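Putative NADP oxidoreductase BF3122 (Bacteroides fragilis, PDB 3D1L) is a putative NADP-dependent oxidoreductase that probably binds its dinucleotide on a Rossmann-type domain, although its substrate and reaction are not established. Local coordinates at residues A69-V74 with L97-A102; D133-P138 with L159-Y164; L25-Y30 with Q52-E57. All blocks are in the same frame, centred on the assembly; numbering follows the deposited sequence.

Interaction 1 (A69-V74 with L97-A102)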
# COMPACT_ATOMS: atom_id res chain seq x y z
N ALA B 69 37.03 -1.76 16.57
CA ALA B 69 36.03 -2.70 16.11
C ALA B 69 36.48 -3.48 14.88
O ALA B 69 37.40 -3.06 14.15
CB ALA B 69 34.71 -1.95 15.81
N LYS B 70 35.80 -4.59 14.65
CA LYS B 70 36.07 -5.51 13.55
C LYS B 70 35.25 -5.17 12.31
O LYS B 70 35.67 -5.40 11.17
CB LYS B 70 35.79 -6.95 14.03
CG LYS B 70 35.77 -8.03 12.98
CD LYS B 70 37.10 -8.28 12.31
CE LYS B 70 36.84 -9.08 11.02
NZ LYS B 70 38.04 -9.40 10.19
N LEU B 71 34.06 -4.61 12.53
CA LEU B 71 33.17 -4.32 11.43
C LEU B 71 32.59 -2.92 11.56
O LEU B 71 32.03 -2.56 12.61
CB LEU B 71 32.04 -5.37 11.35
CG LEU B 71 31.02 -5.18 10.22
CD1 LEU B 71 31.70 -5.40 8.86
CD2 LEU B 71 29.83 -6.14 10.36
N TYR B 72 32.73 -2.15 10.48
CA TYR B 72 32.20 -0.82 10.37
C TYR B 72 31.13 -0.80 9.27
O TYR B 72 31.43 -1.02 8.09
CB TYR B 72 33.33 0.15 10.05
CG TYR B 72 34.30 0.29 11.21
CD1 TYR B 72 34.12 1.31 12.15
CD2 TYR B 72 35.37 -0.60 11.39
CE1 TYR B 72 34.99 1.46 13.23
CE2 TYR B 72 36.26 -0.44 12.47
CZ TYR B 72 36.04 0.58 13.38
OH TYR B 72 36.85 0.77 14.44
N ILE B 73 29.88 -0.57 9.68
CA ILE B 73 28.75 -0.55 8.75
C ILE B 73 28.40 0.88 8.41
O ILE B 73 27.97 1.65 9.28
CB ILE B 73 27.51 -1.27 9.31
CG1 ILE B 73 27.86 -2.72 9.71
CG2 ILE B 73 26.36 -1.21 8.24
CD1 ILE B 73 26.75 -3.46 10.43
N VAL B 74 28.64 1.24 7.16
CA VAL B 74 28.53 2.62 6.73
C VAL B 74 27.24 2.78 5.92
O VAL B 74 27.04 2.14 4.89
CB VAL B 74 29.80 3.06 5.95
CG1 VAL B 74 29.73 4.52 5.57
CG2 VAL B 74 31.08 2.73 6.78
N LEU B 97 36.78 -4.74 8.83
CA LEU B 97 36.06 -4.78 7.56
C LEU B 97 35.20 -3.53 7.42
O LEU B 97 34.38 -3.24 8.31
CB LEU B 97 35.26 -6.10 7.52
CG LEU B 97 34.46 -6.67 6.36
CD1 LEU B 97 35.07 -6.35 5.01
CD2 LEU B 97 34.27 -8.21 6.50
N MSE B 98 35.40 -2.75 6.35
CA MSE B 98 34.48 -1.61 6.06
C MSE B 98 33.51 -2.00 4.99
O MSE B 98 33.90 -2.37 3.87
CB MSE B 98 35.14 -0.29 5.61
CG MSE B 98 36.62 -0.17 5.70
SE MSE B 98 37.34 -0.45 7.45
CE MSE B 98 36.28 0.90 8.34
N VAL B 99 32.24 -1.92 5.33
CA VAL B 99 31.17 -2.19 4.38
C VAL B 99 30.22 -1.00 4.28
O VAL B 99 30.07 -0.22 5.22
CB VAL B 99 30.39 -3.50 4.72
CG1 VAL B 99 31.36 -4.68 4.85
CG2 VAL B 99 29.53 -3.35 5.99
N HIS B 100 29.60 -0.85 3.12
CA HIS B 100 28.48 0.07 3.02
C HIS B 100 27.22 -0.71 2.71
O HIS B 100 27.27 -1.90 2.42
CB HIS B 100 28.75 1.19 2.03
CG HIS B 100 28.84 0.74 0.62
ND1 HIS B 100 27.73 0.39 -0.12
CD2 HIS B 100 29.91 0.62 -0.21
CE1 HIS B 100 28.11 0.07 -1.35
NE2 HIS B 100 29.42 0.20 -1.43
N THR B 101 26.08 -0.03 2.80
CA THR B 101 24.78 -0.67 2.71
C THR B 101 23.97 -0.18 1.51
O THR B 101 22.73 -0.35 1.48
CB THR B 101 23.99 -0.41 3.97
OG1 THR B 101 23.96 1.00 4.20
CG2 THR B 101 24.65 -1.07 5.17
N ALA B 102 24.62 0.46 0.55
CA ALA B 102 23.88 1.08 -0.55
C ALA B 102 23.70 0.11 -1.70
O ALA B 102 24.63 -0.59 -2.08
CB ALA B 102 24.55 2.32 -1.01

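Interaction 2 (D133-P138 with L159-Y164)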
# COMPACT_ATOMS: atom_id res chain seq x y z
N ASP B 133 10.49 -8.13 10.16
CA ASP B 133 11.12 -9.42 10.28
C ASP B 133 12.27 -9.51 9.27
O ASP B 133 12.05 -9.63 8.04
CB ASP B 133 10.09 -10.52 10.04
CG ASP B 133 10.51 -11.86 10.64
OD1 ASP B 133 11.56 -11.90 11.35
OD2 ASP B 133 9.78 -12.85 10.40
N PHE B 134 13.49 -9.42 9.80
CA PHE B 134 14.70 -9.71 9.02
C PHE B 134 14.79 -11.11 8.42
O PHE B 134 15.49 -11.28 7.40
CB PHE B 134 15.95 -9.38 9.83
CG PHE B 134 16.47 -8.02 9.55
CD1 PHE B 134 15.84 -6.90 10.10
CD2 PHE B 134 17.55 -7.85 8.69
CE1 PHE B 134 16.30 -5.63 9.83
CE2 PHE B 134 18.03 -6.58 8.40
CZ PHE B 134 17.41 -5.47 8.96
N LYS B 135 14.09 -12.09 8.99
CA LYS B 135 14.16 -13.47 8.48
C LYS B 135 13.89 -13.57 6.98
O LYS B 135 14.55 -14.35 6.28
CB LYS B 135 13.27 -14.44 9.27
CG LYS B 135 13.76 -14.71 10.71
CD LYS B 135 15.02 -15.59 10.76
CE LYS B 135 15.68 -15.55 12.15
NZ LYS B 135 16.85 -16.47 12.26
N GLU B 136 12.97 -12.77 6.47
CA GLU B 136 12.68 -12.85 5.04
C GLU B 136 13.24 -11.73 4.14
O GLU B 136 12.85 -11.63 2.97
CB GLU B 136 11.19 -13.12 4.81
CG GLU B 136 10.84 -14.59 5.12
CD GLU B 136 11.53 -15.59 4.18
OE1 GLU B 136 11.21 -15.57 2.97
OE2 GLU B 136 12.37 -16.40 4.63
N ILE B 137 14.18 -10.96 4.67
CA ILE B 137 14.83 -9.89 3.91
C ILE B 137 15.97 -10.41 3.01
O ILE B 137 16.94 -10.99 3.50
CB ILE B 137 15.29 -8.70 4.83
CG1 ILE B 137 14.07 -8.12 5.58
CG2 ILE B 137 15.94 -7.61 3.99
CD1 ILE B 137 14.39 -6.97 6.56
N PRO B 138 15.84 -10.21 1.69
CA PRO B 138 16.99 -10.50 0.82
C PRO B 138 18.22 -9.67 1.24
O PRO B 138 18.16 -8.43 1.26
CB PRO B 138 16.50 -10.08 -0.57
CG PRO B 138 15.00 -10.03 -0.48
CD PRO B 138 14.66 -9.73 0.94
N LEU B 159 20.57 -13.40 10.72
CA LEU B 159 19.43 -12.47 10.67
C LEU B 159 18.35 -12.88 9.67
O LEU B 159 17.16 -12.79 9.97
CB LEU B 159 19.90 -11.04 10.36
CG LEU B 159 21.01 -10.38 11.18
CD1 LEU B 159 21.33 -9.00 10.61
CD2 LEU B 159 20.71 -10.29 12.69
N SER B 160 18.80 -13.27 8.47
CA SER B 160 17.96 -13.55 7.34
C SER B 160 18.17 -14.99 6.82
O SER B 160 19.30 -15.51 6.81
CB SER B 160 18.31 -12.56 6.22
OG SER B 160 17.68 -12.92 4.99
N ASN B 161 17.08 -15.61 6.37
CA ASN B 161 17.17 -16.88 5.63
C ASN B 161 17.39 -16.70 4.13
O ASN B 161 17.38 -17.68 3.40
CB ASN B 161 15.87 -17.66 5.79
CG ASN B 161 15.59 -18.05 7.22
OD1 ASN B 161 16.50 -18.38 7.97
ND2 ASN B 161 14.31 -18.01 7.60
N ARG B 162 17.55 -15.45 3.69
CA ARG B 162 17.71 -15.13 2.27
C ARG B 162 18.99 -14.34 2.02
O ARG B 162 18.95 -13.17 1.66
CB ARG B 162 16.49 -14.39 1.71
CG ARG B 162 15.35 -15.30 1.23
CD ARG B 162 14.30 -14.51 0.44
NE ARG B 162 13.46 -15.34 -0.41
CZ ARG B 162 13.54 -15.40 -1.74
NH1 ARG B 162 14.43 -14.67 -2.41
NH2 ARG B 162 12.72 -16.21 -2.42
N VAL B 163 20.12 -14.99 2.19
CA VAL B 163 21.43 -14.35 2.09
C VAL B 163 22.08 -14.75 0.77
O VAL B 163 22.23 -15.93 0.49
CB VAL B 163 22.31 -14.76 3.32
CG1 VAL B 163 23.81 -14.25 3.23
CG2 VAL B 163 21.63 -14.27 4.59
N TYR B 164 22.42 -13.77 -0.07
CA TYR B 164 22.88 -14.07 -1.42
C TYR B 164 24.18 -13.35 -1.72
O TYR B 164 24.38 -12.23 -1.25
CB TYR B 164 21.84 -13.63 -2.46
CG TYR B 164 20.47 -14.22 -2.25
CD1 TYR B 164 20.25 -15.58 -2.37
CD2 TYR B 164 19.39 -13.40 -1.92
CE1 TYR B 164 19.00 -16.12 -2.18
CE2 TYR B 164 18.11 -13.93 -1.72
CZ TYR B 164 17.94 -15.29 -1.86
OH TYR B 164 16.69 -15.83 -1.68
O HOH W 1 18.06 -16.87 9.79

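Interaction 3 (L25-Y30 with Q52-E57)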
# COMPACT_ATOMS: atom_id res chain seq x y z
N LEU B 25 18.73 -2.49 10.94
CA LEU B 25 19.83 -3.44 10.90
C LEU B 25 20.52 -3.50 12.25
O LEU B 25 20.91 -4.55 12.68
CB LEU B 25 20.83 -3.07 9.80
CG LEU B 25 22.08 -3.94 9.62
CD1 LEU B 25 21.75 -5.44 9.38
CD2 LEU B 25 22.93 -3.42 8.47
N ALA B 26 20.69 -2.36 12.91
CA ALA B 26 21.30 -2.38 14.26
C ALA B 26 20.46 -3.14 15.27
O ALA B 26 20.99 -3.91 16.04
CB ALA B 26 21.63 -0.96 14.76
N LYS B 27 19.15 -2.93 15.26
CA LYS B 27 18.25 -3.63 16.20
C LYS B 27 18.26 -5.15 16.00
O LYS B 27 18.30 -5.90 16.97
CB LYS B 27 16.82 -3.07 16.11
CG LYS B 27 16.66 -1.68 16.78
CD LYS B 27 15.44 -0.90 16.21
CE LYS B 27 14.11 -1.35 16.80
NZ LYS B 27 12.97 -0.43 16.46
N ALA B 28 18.25 -5.60 14.75
CA ALA B 28 18.29 -7.01 14.42
C ALA B 28 19.60 -7.66 14.89
O ALA B 28 19.58 -8.75 15.45
CB ALA B 28 18.06 -7.22 12.94
N LEU B 29 20.73 -6.97 14.69
CA LEU B 29 22.03 -7.45 15.20
C LEU B 29 22.06 -7.55 16.73
O LEU B 29 22.45 -8.57 17.26
CB LEU B 29 23.16 -6.56 14.72
CG LEU B 29 23.44 -6.60 13.21
CD1 LEU B 29 24.20 -5.33 12.76
CD2 LEU B 29 24.20 -7.88 12.88
N TYR B 30 21.65 -6.47 17.40
CA TYR B 30 21.49 -6.39 18.87
C TYR B 30 20.59 -7.50 19.47
O TYR B 30 20.91 -8.10 20.50
CB TYR B 30 20.96 -4.99 19.22
CG TYR B 30 20.51 -4.78 20.63
CD1 TYR B 30 21.44 -4.64 21.67
CD2 TYR B 30 19.15 -4.70 20.94
CE1 TYR B 30 21.03 -4.43 22.96
CE2 TYR B 30 18.73 -4.49 22.23
CZ TYR B 30 19.67 -4.35 23.24
OH TYR B 30 19.27 -4.15 24.54
N GLN B 52 20.68 4.36 22.22
CA GLN B 52 19.88 3.92 23.37
C GLN B 52 19.16 2.62 23.11
O GLN B 52 18.90 1.86 24.05
CB GLN B 52 18.80 4.92 23.66
CG GLN B 52 19.24 6.12 24.38
CD GLN B 52 18.07 7.02 24.61
OE1 GLN B 52 18.13 8.22 24.32
NE2 GLN B 52 16.96 6.45 25.11
N LYS B 53 18.78 2.40 21.85
CA LYS B 53 18.03 1.20 21.50
C LYS B 53 18.90 -0.05 21.56
O LYS B 53 18.40 -1.15 21.81
CB LYS B 53 17.39 1.35 20.11
CG LYS B 53 16.22 2.35 20.07
CD LYS B 53 15.92 2.79 18.64
CE LYS B 53 14.84 3.88 18.57
NZ LYS B 53 14.63 4.26 17.12
N VAL B 54 20.20 0.11 21.36
CA VAL B 54 21.09 -1.03 21.16
C VAL B 54 22.22 -0.98 22.16
O VAL B 54 23.28 -1.61 21.96
CB VAL B 54 21.67 -1.08 19.72
CG1 VAL B 54 20.53 -1.28 18.69
CG2 VAL B 54 22.48 0.18 19.41
N GLU B 55 21.97 -0.21 23.23
CA GLU B 55 22.88 -0.03 24.36
C GLU B 55 24.30 0.29 23.95
O GLU B 55 25.23 -0.35 24.44
CB GLU B 55 22.84 -1.27 25.29
CG GLU B 55 21.47 -1.45 25.93
CD GLU B 55 21.38 -2.69 26.77
OE1 GLU B 55 21.13 -3.79 26.20
OE2 GLU B 55 21.51 -2.57 28.00
N ALA B 56 24.47 1.30 23.10
CA ALA B 56 25.77 1.67 22.51
C ALA B 56 26.18 3.06 22.91
O ALA B 56 25.32 3.87 23.27
CB ALA B 56 25.66 1.64 20.97
N GLU B 57 27.48 3.36 22.80
CA GLU B 57 27.99 4.74 22.87
C GLU B 57 27.62 5.45 21.58
O GLU B 57 27.26 4.80 20.62
CB GLU B 57 29.52 4.76 23.00
CG GLU B 57 30.09 4.09 24.24
CD GLU B 57 31.57 4.41 24.45
OE1 GLU B 57 32.30 4.66 23.45
OE2 GLU B 57 32.01 4.41 25.62

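Interaction 1 (A69-V74 with L97-A102)
Tyr72 and Val99 meet in the middle of a parallel strand pair, where Val99 N donates to Tyr72 O at 3.0 Å. Strands 71-74 and 97-100 run only 18° apart. Leu97 N reaches Lys70 O at 2.7 Å, Tyr72 N binds Leu97 O, and Val74 N binds Val99 O, so Leu97 and Val99 each give and take a bond, as parallel pairing demands. The side chains of Leu71, Ile73, Leu97 and Val99 fill one face. Leu71 and Leu97 lie side by side; chi2 of Leu71 (67°) turns CD1 to 3.9 Å from Leu97 CB and on to Val99 CG1. Ile73 CG1 touches Val99 CG2 at 4.1 Å, and packing is tighter where Ile73 CG2 meets Thr101 CG2 at 3.5 Å. Beta-branched residues suit extended backbone, and helix 146-157 covers Leu71, Leu97 and Val99. On the other face Met98, present as selenomethionine, bends at chi2 and chi3 and brings CE within 3.5 Å of Tyr72 CB. Its SE stands 5.4 Å from the ring centroid, an oblique Met-aromatic contact, while Tyr72 OH reaches on to Asn66 O. Only the hydrogen bonding is looser at the C-terminal end: Thr101 N bonds Val74 O weakly, at 3.2 Å and 127°, and Thr101 OG1 finds its stronger partner in Ser75 OG. At the other end the partly exposed Lys70 turns NZ to Glu95 O and makes a cation-pi contact with Phe151. Main-chain bonds between an aliphatic face and one mixed with Tyr72 and His100 are consistent with a buried centre for this Rossmann-type beta-alpha-beta unit, whose crossover is helix 78-89.

Interaction 2 (D133-P138 with L159-Y164)
Ser160 uses one hydroxyl for two tasks: its OG donates to Ile137 O over a short 2.5 Å and accepts from Arg162 N at 2.8 Å, closing an ST turn. Serine suits the place because its OG, anti to the backbone N (chi1 170°), can bridge the backbones of the two segments while itself staying buried. Next to it Asn161 N donates to Lys135 O at 2.8 Å, so two bonds join segments that form no regular sheet pairing here. On the inner side Phe134 turns toward Leu159, CD2 lying 4.3 Å from Leu159 CB, while Ile137 CD1 sits over the centre of the Phe134 ring. Pro138 CB comes up to the edge of the Tyr164 ring. The outer side is polar: a water accepts from Lys135 NZ and donates to Asn161 OD1, linking the two side chains. Arg162 was modelled in two conformers; in the one given, tentatively, NE is 4.1 Å from Glu136 OE1, beyond a salt bridge, and NH2 pairs with Asp204 of the second subunit. The chemistry implies that direct hydrogen bonds set how these two turns meet, whereas the more exposed charged groups probably add weaker electrostatic and water-mediated attraction, part of it spent on the dimer interface.

Interaction 3 (L25-Y30 with Q52-E57)
Tyr30 and Val54 contribute the largest areas of this contact, the tyrosine meeting Val54 with its ring face and Glu55 with its hydroxyl. The polar interaction is a single side-chain bond: Tyr30 OH donates to Glu55 OE1 at a short 2.5 Å. The oxygen lies in the plane of the tyrosine ring, at its edge, but the hydroxyl approaches from above the carboxylate plane, the two planes being 83° apart. Glu55 is extended beyond CG, and this length lets its carboxylate arrive at the phenol from an exposed turn. Such a short bond would probably stabilise the negative charge on the carboxylate.

The aromatic interaction is a CH-pi contact. Val54 CA stands 3.8 Å from the centroid of the Tyr30 ring, 15° off the ring normal, and Lys53 O lies over the same face, 3.4 Å from Tyr30 CE2. Tyr30 CG is anti to its backbone N (chi1 170°), which carries CG toward the 52-57 segment. Tyrosine suits the place, offering a broad face for main chain and a polar tip for the acid.

Apolar packing lies deeper. Val54 CG1 is 3.8 Å from Tyr30 CB and 4.1 Å from Ala26 CB; the small alanine lets the valine settle close to the helix. Lys27 NZ and Lys53 NZ, 5.0 Å apart, carry like charges; that of Lys27 is met by a salt bridge with Glu131.

The contact thus joins helix 20-31 to the chain leaving helix 44-53, just before strand 57-59. Ile36 of strand 35-40 touches both Tyr30 and Val54, so that helix, turn and sheet meet around one apolar patch.

In the fold
Interaction 1 is the core contact, two central parallel strands bonded through their backbones, while interactions 2 and 3 are partly buried and rely more on side-chain hydroxyls and charged, more exposed side chains. Helix 20-31 connects all three: Leu25 and Leu29 of segment 25-30 pack on Ile73 of interaction 1 and on Leu159 of interaction 2, and Ala28 also meets Phe134. Interactions 1 and 2 do not touch each other, yet both reach the same mixed sheet, the first near its middle and the second at the end strand 163-165. Of the three, interaction 2 is the one with contacts to the second subunit; interaction 3 joins helix 20-31 to the chain after helix 44-53, and no other subunit touches it.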